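Local structure of esterase (Rhizomucor miehei, 4WY5) at residues A174-L179 / D235-L240; A169-A174 / G250-L255; A246-L251 / A272-E277. The protein probably hydrolyses carboxylic esters as a carboxylesterase of the alpha/beta hydrolase fold. All blocks are in the same frame, centred on the assembly; numbering follows the deposited sequence.

Contact 1 of 3, residues A174-L179 / D235-L240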
# COMPACT_ATOMS: atom_id res chain seq x y z
N ALA A 174 -4.52 -20.96 -17.01
CA ALA A 174 -5.41 -20.43 -18.05
C ALA A 174 -4.62 -20.03 -19.29
O ALA A 174 -5.10 -20.16 -20.43
CB ALA A 174 -6.21 -19.25 -17.53
N LYS A 175 -3.42 -19.50 -19.07
CA LYS A 175 -2.54 -19.12 -20.17
C LYS A 175 -2.06 -20.33 -20.99
O LYS A 175 -1.93 -20.25 -22.21
CB LYS A 175 -1.32 -18.35 -19.65
CG LYS A 175 -0.38 -17.86 -20.74
CD LYS A 175 0.89 -17.28 -20.14
CE LYS A 175 1.82 -18.39 -19.68
NZ LYS A 175 3.21 -17.90 -19.44
N GLU A 176 -1.80 -21.44 -20.30
CA GLU A 176 -1.29 -22.66 -20.94
C GLU A 176 -2.39 -23.37 -21.75
O GLU A 176 -2.11 -24.24 -22.58
CB GLU A 176 -0.69 -23.62 -19.90
CG GLU A 176 0.51 -23.06 -19.15
CD GLU A 176 1.19 -24.06 -18.22
OE1 GLU A 176 0.53 -25.02 -17.76
OE2 GLU A 176 2.39 -23.86 -17.93
N LYS A 177 -3.64 -22.98 -21.49
CA LYS A 177 -4.83 -23.52 -22.17
C LYS A 177 -5.28 -22.68 -23.36
O LYS A 177 -6.24 -23.03 -24.04
CB LYS A 177 -6.00 -23.64 -21.18
CG LYS A 177 -5.88 -24.80 -20.21
CD LYS A 177 -6.41 -26.08 -20.84
CE LYS A 177 -6.44 -27.22 -19.84
NZ LYS A 177 -7.01 -28.47 -20.43
N GLY A 178 -4.59 -21.57 -23.60
CA GLY A 178 -4.96 -20.69 -24.69
C GLY A 178 -5.96 -19.61 -24.32
O GLY A 178 -6.59 -19.01 -25.19
N LEU A 179 -6.11 -19.35 -23.02
CA LEU A 179 -7.03 -18.32 -22.55
C LEU A 179 -6.28 -17.16 -21.90
O LEU A 179 -6.59 -16.79 -20.77
CB LEU A 179 -8.01 -18.91 -21.53
CG LEU A 179 -9.52 -18.78 -21.74
CD1 LEU A 179 -10.20 -18.55 -20.41
CD2 LEU A 179 -9.84 -17.67 -22.72
N ASP A 235 6.55 -29.29 -9.57
CA ASP A 235 5.49 -28.69 -10.40
C ASP A 235 5.19 -27.24 -9.94
O ASP A 235 4.71 -27.05 -8.81
CB ASP A 235 4.22 -29.56 -10.30
CG ASP A 235 3.19 -29.25 -11.38
OD1 ASP A 235 3.20 -28.13 -11.94
OD2 ASP A 235 2.34 -30.14 -11.66
N LYS A 236 5.44 -26.25 -10.81
CA LYS A 236 5.29 -24.84 -10.43
C LYS A 236 3.85 -24.46 -10.05
O LYS A 236 3.64 -23.53 -9.26
CB LYS A 236 5.78 -23.88 -11.52
CG LYS A 236 4.87 -23.65 -12.72
CD LYS A 236 4.99 -24.74 -13.75
CE LYS A 236 3.92 -24.62 -14.81
NZ LYS A 236 3.99 -25.79 -15.73
N LEU A 237 2.86 -25.17 -10.59
CA LEU A 237 1.48 -24.88 -10.25
C LEU A 237 1.19 -25.30 -8.80
O LEU A 237 0.28 -24.77 -8.16
CB LEU A 237 0.52 -25.60 -11.20
CG LEU A 237 0.58 -25.22 -12.69
CD1 LEU A 237 -0.38 -26.10 -13.51
CD2 LEU A 237 0.28 -23.74 -12.90
N ALA A 238 2.01 -26.20 -8.28
CA ALA A 238 1.92 -26.58 -6.87
C ALA A 238 2.76 -25.64 -6.01
O ALA A 238 2.28 -25.10 -5.00
CB ALA A 238 2.40 -28.01 -6.66
N THR A 239 4.00 -25.44 -6.42
CA THR A 239 4.90 -24.56 -5.69
C THR A 239 5.44 -23.49 -6.64
O THR A 239 6.44 -23.69 -7.34
CB THR A 239 6.07 -25.36 -5.03
OG1 THR A 239 6.75 -26.15 -6.02
CG2 THR A 239 5.54 -26.28 -3.92
N LEU A 240 4.74 -22.35 -6.64
CA LEU A 240 4.98 -21.19 -7.49
C LEU A 240 6.46 -20.75 -7.59
O LEU A 240 6.89 -20.20 -8.60
CB LEU A 240 4.15 -20.00 -6.98
CG LEU A 240 2.70 -19.68 -7.40
CD1 LEU A 240 2.31 -20.30 -8.72
CD2 LEU A 240 1.68 -20.01 -6.31
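E176 places its CG beside the backbone N, anti to the carbonyl carbon (chi1 -63°), and then runs out extended; K236 holds its CG between backbone N and carbonyl carbon and bends at chi2 (-82°) before running on to its ammonium. The two chains come from opposite directions. Their meeting joins the last turn of helix 162-176 of the alpha/beta hydrolase fold to the loop after helix 230-233. The ammonium reaches a single carboxylate oxygen at close range, K236 NZ to E176 OE2 at 3.3 Å, a salt bridge whose hydrogen bond is weak; OE1 stands farther off, 4.1 Å from K236 NZ. The methylene carbon follows the nitrogen in, with K236 CE 3.6 Å from E176 OE2. The bridge lies at the surface, where water would be expected to temper the attraction.

Both backbones turn close to these groups. G178, at positive phi, ends the helix in a Schellman motif two residues beyond E176. On the facing loop D235 forms an Asx turn, and its backbone O takes bonds from both A238 N and T239 N. The carboxylate of D235 is met from above its plane, L237 N donating to D235 OD1 at 3.3 Å.

Contact 2 of 3, residues A169-A174 / G250-L255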
# COMPACT_ATOMS: atom_id res chain seq x y z
N ALA A 169 -1.71 -19.49 -9.48
CA ALA A 169 -1.60 -20.69 -10.32
C ALA A 169 -2.66 -20.77 -11.45
O ALA A 169 -2.33 -21.14 -12.59
CB ALA A 169 -1.67 -21.95 -9.46
N VAL A 170 -3.90 -20.42 -11.16
CA VAL A 170 -4.91 -20.49 -12.22
C VAL A 170 -4.64 -19.40 -13.26
O VAL A 170 -5.13 -19.50 -14.39
CB VAL A 170 -6.39 -20.36 -11.69
CG1 VAL A 170 -6.77 -18.92 -11.44
CG2 VAL A 170 -7.39 -21.00 -12.67
N SER A 171 -3.87 -18.37 -12.91
CA SER A 171 -3.49 -17.40 -13.95
C SER A 171 -2.50 -18.03 -14.94
O SER A 171 -2.54 -17.75 -16.15
CB SER A 171 -2.88 -16.12 -13.34
OG SER A 171 -3.78 -15.44 -12.49
N ILE A 172 -1.64 -18.91 -14.45
CA ILE A 172 -0.67 -19.59 -15.32
C ILE A 172 -1.36 -20.70 -16.11
O ILE A 172 -1.17 -20.83 -17.33
CB ILE A 172 0.51 -20.17 -14.51
CG1 ILE A 172 1.29 -19.05 -13.80
CG2 ILE A 172 1.44 -21.01 -15.42
CD1 ILE A 172 2.39 -19.55 -12.85
N TYR A 173 -2.17 -21.49 -15.41
CA TYR A 173 -2.95 -22.57 -16.02
C TYR A 173 -3.81 -22.07 -17.20
O TYR A 173 -3.78 -22.66 -18.28
CB TYR A 173 -3.84 -23.21 -14.96
CG TYR A 173 -4.63 -24.41 -15.40
CD1 TYR A 173 -5.92 -24.27 -15.90
CD2 TYR A 173 -4.11 -25.70 -15.29
CE1 TYR A 173 -6.66 -25.37 -16.29
CE2 TYR A 173 -4.85 -26.81 -15.68
CZ TYR A 173 -6.13 -26.63 -16.17
OH TYR A 173 -6.88 -27.71 -16.56
N ALA A 174 -4.52 -20.96 -17.01
CA ALA A 174 -5.41 -20.43 -18.05
C ALA A 174 -4.62 -20.03 -19.29
O ALA A 174 -5.10 -20.16 -20.43
CB ALA A 174 -6.21 -19.25 -17.53
N GLY A 250 3.91 -12.59 -19.95
CA GLY A 250 2.56 -12.38 -20.46
C GLY A 250 1.43 -12.53 -19.44
O GLY A 250 0.24 -12.52 -19.80
N LEU A 251 1.78 -12.66 -18.16
CA LEU A 251 0.76 -12.81 -17.12
C LEU A 251 0.10 -11.45 -16.87
O LEU A 251 0.66 -10.41 -17.22
CB LEU A 251 1.37 -13.37 -15.82
CG LEU A 251 1.07 -14.82 -15.39
CD1 LEU A 251 0.80 -15.77 -16.55
CD2 LEU A 251 2.19 -15.37 -14.50
N PRO A 252 -1.10 -11.46 -16.27
CA PRO A 252 -1.85 -10.22 -16.03
C PRO A 252 -1.27 -9.41 -14.87
O PRO A 252 -0.71 -10.01 -13.95
CB PRO A 252 -3.26 -10.72 -15.68
CG PRO A 252 -3.05 -12.11 -15.18
CD PRO A 252 -1.90 -12.66 -15.95
N PRO A 253 -1.41 -8.07 -14.91
CA PRO A 253 -0.87 -7.14 -13.90
C PRO A 253 -1.22 -7.57 -12.47
O PRO A 253 -2.35 -7.99 -12.22
CB PRO A 253 -1.54 -5.81 -14.23
CG PRO A 253 -1.89 -5.90 -15.68
CD PRO A 253 -2.20 -7.36 -15.94
N ALA A 254 -0.27 -7.45 -11.55
CA ALA A 254 -0.41 -8.04 -10.22
C ALA A 254 -0.42 -6.99 -9.13
O ALA A 254 0.24 -5.95 -9.26
CB ALA A 254 0.71 -9.04 -9.97
N LEU A 255 -1.17 -7.25 -8.06
CA LEU A 255 -1.08 -6.48 -6.81
C LEU A 255 -0.79 -7.48 -5.70
O LEU A 255 -1.55 -8.43 -5.51
CB LEU A 255 -2.37 -5.69 -6.54
CG LEU A 255 -2.50 -4.96 -5.19
CD1 LEU A 255 -1.43 -3.84 -4.98
CD2 LEU A 255 -3.91 -4.41 -5.00
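L251 lays its two methyl groups against the flank of helix 162-176, CD2 on the I172 side chain and CD1 on the helix backbone. In this alpha/beta hydrolase fold the helix packs against the central sheet, and L251 belongs to the loop that leads into strand 254-259, so the contact joins helix and sheet just ahead of that strand. The apolar touch is specific to one branch of the isoleucine: I172 CG1 meets L251 CD2 at 3.9 Å, and the two side chains cross obliquely. I172 CG1 stands beside its own backbone N, anti to the carbonyl carbon (chi1 -63°), which turns this ethyl branch to the leucine, while CG2 points off beside the carbonyl carbon. The other leucine methyl rests on a peptide oxygen of the helix, S171 O to L251 CD1 at 3.9 Å.

No hydrogen bond crosses between the two segments. The buried hydroxyl of S171 hydrogen-bonds to S167 O within its own helix, which probably lets it sit beside an apolar neighbour. Beyond the leucine the loop is tied to strand 185-189, with P252 O and P253 O accepting from the side chains of Q186 and T185. The proline ring of P252 offers its CG to the serine, 4.3 Å from S171 OG.

Contact 3 of 3, residues A246-L251 / A272-E277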
# COMPACT_ATOMS: atom_id res chain seq x y z
N ALA A 246 9.99 -17.85 -18.46
CA ALA A 246 9.08 -18.19 -19.56
C ALA A 246 7.66 -18.51 -19.08
O ALA A 246 6.67 -18.10 -19.71
CB ALA A 246 9.63 -19.38 -20.35
N ASP A 247 7.57 -19.23 -17.96
CA ASP A 247 6.29 -19.53 -17.35
C ASP A 247 5.50 -18.25 -17.02
O ASP A 247 4.27 -18.24 -17.13
CB ASP A 247 6.47 -20.37 -16.08
CG ASP A 247 6.86 -21.82 -16.37
OD1 ASP A 247 6.39 -22.36 -17.41
OD2 ASP A 247 7.61 -22.43 -15.56
N LEU A 248 6.20 -17.19 -16.62
CA LEU A 248 5.57 -16.00 -16.07
C LEU A 248 5.31 -14.88 -17.07
O LEU A 248 4.50 -13.98 -16.82
CB LEU A 248 6.43 -15.46 -14.93
CG LEU A 248 6.59 -16.40 -13.73
CD1 LEU A 248 7.42 -15.76 -12.64
CD2 LEU A 248 5.22 -16.81 -13.19
N GLU A 249 5.98 -14.95 -18.22
CA GLU A 249 5.84 -13.93 -19.28
C GLU A 249 4.40 -13.82 -19.78
O GLU A 249 3.72 -14.83 -19.97
CB GLU A 249 6.80 -14.26 -20.44
CG GLU A 249 7.65 -13.08 -20.94
CD GLU A 249 6.97 -12.31 -22.06
OE1 GLU A 249 6.04 -12.86 -22.70
OE2 GLU A 249 7.35 -11.14 -22.31
N GLY A 250 3.91 -12.59 -19.95
CA GLY A 250 2.56 -12.38 -20.46
C GLY A 250 1.43 -12.53 -19.44
O GLY A 250 0.24 -12.52 -19.80
N LEU A 251 1.78 -12.66 -18.16
CA LEU A 251 0.76 -12.81 -17.12
C LEU A 251 0.10 -11.45 -16.87
O LEU A 251 0.66 -10.41 -17.22
CB LEU A 251 1.37 -13.37 -15.82
CG LEU A 251 1.07 -14.82 -15.39
CD1 LEU A 251 0.80 -15.77 -16.55
CD2 LEU A 251 2.19 -15.37 -14.50
N ALA A 272 7.12 -11.64 -6.11
CA ALA A 272 6.93 -10.31 -6.70
C ALA A 272 8.11 -9.97 -7.62
O ALA A 272 7.93 -9.44 -8.72
CB ALA A 272 6.77 -9.25 -5.60
N GLN A 273 9.32 -10.25 -7.14
CA GLN A 273 10.54 -10.01 -7.89
C GLN A 273 10.60 -10.84 -9.19
O GLN A 273 11.04 -10.34 -10.23
CB GLN A 273 11.77 -10.32 -7.02
CG GLN A 273 11.90 -9.48 -5.75
CD GLN A 273 13.13 -9.84 -4.90
OE1 GLN A 273 13.99 -10.61 -5.32
NE2 GLN A 273 13.21 -9.27 -3.70
N GLN A 274 10.14 -12.09 -9.10
CA GLN A 274 10.09 -13.01 -10.24
C GLN A 274 9.14 -12.51 -11.34
O GLN A 274 9.45 -12.56 -12.54
CB GLN A 274 9.61 -14.41 -9.80
CG GLN A 274 10.47 -15.12 -8.74
CD GLN A 274 9.93 -16.52 -8.37
OE1 GLN A 274 9.60 -16.78 -7.20
NE2 GLN A 274 9.83 -17.40 -9.36
N LEU A 275 7.98 -12.00 -10.92
CA LEU A 275 7.03 -11.46 -11.87
C LEU A 275 7.61 -10.23 -12.58
O LEU A 275 7.51 -10.12 -13.80
CB LEU A 275 5.71 -11.11 -11.18
CG LEU A 275 4.83 -12.26 -10.66
CD1 LEU A 275 3.88 -11.74 -9.61
CD2 LEU A 275 4.03 -12.94 -11.78
N ALA A 276 8.28 -9.36 -11.84
CA ALA A 276 8.85 -8.16 -12.47
C ALA A 276 9.98 -8.48 -13.46
O ALA A 276 10.11 -7.85 -14.51
CB ALA A 276 9.33 -7.18 -11.39
N GLU A 277 10.79 -9.48 -13.14
CA GLU A 277 11.86 -9.91 -14.04
C GLU A 277 11.31 -10.42 -15.38
O GLU A 277 11.95 -10.29 -16.42
CB GLU A 277 12.70 -11.00 -13.35
CG GLU A 277 13.71 -11.70 -14.25
CD GLU A 277 14.31 -12.95 -13.61
OE1 GLU A 277 14.82 -13.82 -14.35
OE2 GLU A 277 14.24 -13.08 -12.37
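L248 drives one methyl into the side of helix 265-277, and here the contact is tightest. Its CD1 lies 3.8 Å from Q274 CB and the same distance from Q274 O, so that a single methyl covers both the root of a side chain and a backbone carbonyl. With CG beside the backbone N (chi1 -63°), L248 projects from the last turn of helix 245-248 toward the neighbouring helix, crossing Q274 at a slant. The glutamine is touched at its first side-chain carbon; past CG its chain runs on extended.

A second set of contacts gathers at L275, whose side-chain end comes nearer than its root. Its CD2 meets methyls from two leucines, L248 CD2 at 4.3 Å and L251 CD2 at 4.1 Å, the L251 and L275 side chains standing at about a right angle. L248 and L251 are brought to the same helix by a type II beta turn that spans them; G250, at its third position, has the positive phi (80°) that favours glycine, and the closing bond from L251 N to L248 O is weak at 3.3 Å.

On the solvent side the fit is loose. E249, exposed within the turn, points away from the helix, and Q274 itself is partly exposed. L275 also touches V282 of strand 282-287, so the helix packs on the sheet through this residue as well as on the turn. That helix connects the adjacent parallel strands 254-259 and 282-287, a beta-alpha-beta crossover of the alpha/beta hydrolase fold.

The three contacts form a continuous patch on one side of the chain's centre. Contacts 1 and 2, whose centres are about 8 Å apart, both use helix 162-176 and touch where L237 CD2 lies 3.9 Å from I172 CG2; contacts 2 and 3, about 9 Å apart between centres, share L251 and also meet where I172 CD1 lies 4.0 Å from L248 CD2. Contacts 1 and 3 are linked by K175, whose NZ probably hydrogen-bonds to D247 O at 2.6 Å and to E249 O at 3.2 Å. S161, D262 and H292 probably form the Ser-Asp-His triad expected of this fold; helix 162-176 starts directly after S161, and strand 254-259 leads toward D262.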